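Sulfur oxidation protein soxB (Thermus thermophilus, PDB 2WDC) binds two manganese ions and is probably a hydrolase of the 5'-nucleotidase family acting in sulfur oxidation. Local coordinates at residues W151-G156 against G178-E183. Sequence-based numbering, arbitrary orientation.
Sequences WQNLVG and GLFRGE. With TBU (tertiary-butyl alcohol), chain M.
Gln-152, on helix 146-155, brings its carboxamide obliquely to CD1 and CE1 of Phe-180, with amide and ring planes 24° apart and OE1 3.6 Å from Phe-180 CD1. The polar ends of this buried amide are satisfied by other residues: OE1 accepts from Trp-134 NE1, and NE2 donates to Asp-129 OD2. With Gly-182 N lying 3.6 Å above the plane of the Phe-180 ring, over its centre, the chain curls back across its own aromatic group. One residue on, Asn-153 bonds two backbone groups where helix 170-179 ends. Its ND2 donates to Leu-179 O at 2.9 Å, approaching well above that carbonyl's plane though close to the plane of its own amide; its OD1 accepts from Arg-181 N, also at 2.9 Å, in a fairly straight bond (163°). A chi1 of -73°, placing CG anti to its own carbonyl carbon, helps bring the carboxamide to this turn, while the aliphatic part of Arg-181 crosses it, CG lying 3.7 Å from Asn-153 CG. A water accepts from Arg-181 NE and donates to Asn-153 O, tying the guanidinium edge to the backbone of helix 146-155. Here a single amide, gripped at both ends, bridges a backbone acceptor and a backbone donor two residues apart, Leu-179 O and Arg-181 N: its two bonds define its flip and its rotation, joining one helix to the turn that leads into edge strand 183-184.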
# COMPACT_ATOMS: atom_id res chain seq x y z
N TRP A 151 -2.01 19.44 1.26
CA TRP A 151 -2.79 19.00 0.11
C TRP A 151 -4.14 18.45 0.56
O TRP A 151 -5.18 18.75 -0.03
CB TRP A 151 -2.03 17.97 -0.74
CG TRP A 151 -2.97 17.30 -1.68
CD1 TRP A 151 -3.58 17.87 -2.77
CD2 TRP A 151 -3.58 16.01 -1.51
NE1 TRP A 151 -4.49 16.99 -3.31
CE2 TRP A 151 -4.51 15.84 -2.56
CE3 TRP A 151 -3.42 14.98 -0.58
CZ2 TRP A 151 -5.28 14.68 -2.70
CZ3 TRP A 151 -4.18 13.82 -0.73
CH2 TRP A 151 -5.09 13.68 -1.79
N GLN A 152 -4.15 17.62 1.61
CA GLN A 152 -5.41 17.08 2.10
C GLN A 152 -6.37 18.22 2.41
O GLN A 152 -7.57 18.14 2.13
CB GLN A 152 -5.19 16.26 3.37
CG GLN A 152 -4.58 14.86 3.15
CD GLN A 152 -4.29 14.20 4.48
OE1 GLN A 152 -3.62 14.78 5.33
NE2 GLN A 152 -4.89 13.02 4.71
N ASN A 153 -5.82 19.29 2.98
CA ASN A 153 -6.63 20.44 3.36
C ASN A 153 -7.19 21.18 2.14
O ASN A 153 -8.31 21.70 2.19
CB ASN A 153 -5.82 21.38 4.24
CG ASN A 153 -5.63 20.84 5.64
OD1 ASN A 153 -6.32 19.90 6.05
ND2 ASN A 153 -4.75 21.47 6.41
N LEU A 154 -6.45 21.19 1.05
CA LEU A 154 -6.93 21.84 -0.18
C LEU A 154 -8.11 21.05 -0.74
O LEU A 154 -9.11 21.62 -1.19
CB LEU A 154 -5.82 21.90 -1.23
CG LEU A 154 -4.71 22.92 -0.99
CD1 LEU A 154 -3.59 22.78 -2.02
CD2 LEU A 154 -5.28 24.33 -0.98
N VAL A 155 -8.00 19.72 -0.73
CA VAL A 155 -9.07 18.83 -1.21
C VAL A 155 -10.30 18.94 -0.31
O VAL A 155 -11.44 19.04 -0.77
CB VAL A 155 -8.58 17.36 -1.17
CG1 VAL A 155 -9.75 16.40 -1.34
CG2 VAL A 155 -7.49 17.10 -2.19
N GLY A 156 -10.05 18.84 0.99
CA GLY A 156 -11.10 18.83 1.99
C GLY A 156 -11.39 17.41 2.42
O GLY A 156 -12.46 16.87 2.15
N GLY A 178 -2.41 18.78 14.13
CA GLY A 178 -2.86 20.14 14.44
C GLY A 178 -3.21 20.86 13.14
O GLY A 178 -4.15 21.67 13.08
N LEU A 179 -2.43 20.58 12.10
CA LEU A 179 -2.61 21.22 10.80
C LEU A 179 -3.76 20.61 10.00
O LEU A 179 -4.49 21.31 9.31
CB LEU A 179 -1.30 21.16 10.02
CG LEU A 179 -1.28 21.71 8.60
CD1 LEU A 179 -1.58 23.22 8.61
CD2 LEU A 179 0.08 21.42 7.98
N PHE A 180 -3.92 19.28 10.10
CA PHE A 180 -4.98 18.56 9.39
C PHE A 180 -6.36 19.09 9.80
O PHE A 180 -6.71 19.07 10.98
CB PHE A 180 -4.84 17.06 9.73
CG PHE A 180 -5.83 16.16 9.04
CD1 PHE A 180 -5.94 16.14 7.67
CD2 PHE A 180 -6.62 15.29 9.79
CE1 PHE A 180 -6.86 15.30 7.04
CE2 PHE A 180 -7.53 14.44 9.17
CZ PHE A 180 -7.66 14.45 7.79
N ARG A 181 -7.14 19.53 8.81
CA ARG A 181 -8.47 20.10 9.04
C ARG A 181 -9.57 19.05 9.15
O ARG A 181 -10.67 19.35 9.63
CB ARG A 181 -8.80 21.16 7.98
CG ARG A 181 -7.91 22.40 8.11
CD ARG A 181 -8.07 23.35 6.92
NE ARG A 181 -9.47 23.72 6.72
CZ ARG A 181 -10.10 24.65 7.42
NH1 ARG A 181 -9.46 25.33 8.36
NH2 ARG A 181 -11.38 24.92 7.18
N GLY A 182 -9.29 17.83 8.72
CA GLY A 182 -10.27 16.77 8.86
C GLY A 182 -10.22 16.25 10.28
O GLY A 182 -9.48 16.78 11.12
N GLU A 183 -11.01 15.22 10.57
CA GLU A 183 -11.00 14.60 11.89
C GLU A 183 -10.38 13.21 11.82
O GLU A 183 -10.90 12.32 11.16
CB GLU A 183 -12.43 14.51 12.47
CG GLU A 183 -12.44 13.86 13.86
CD GLU A 183 -13.82 13.76 14.48
OE1 GLU A 183 -14.83 13.95 13.77
OE2 GLU A 183 -13.89 13.47 15.68
O TBU M . -8.28 15.01 14.21
C TBU M . -8.25 15.11 15.65
C1 TBU M . -8.86 13.86 16.30
C2 TBU M . -6.79 15.21 16.13
C3 TBU M . -9.01 16.36 16.11
O HOH W 1 -9.95 21.79 4.27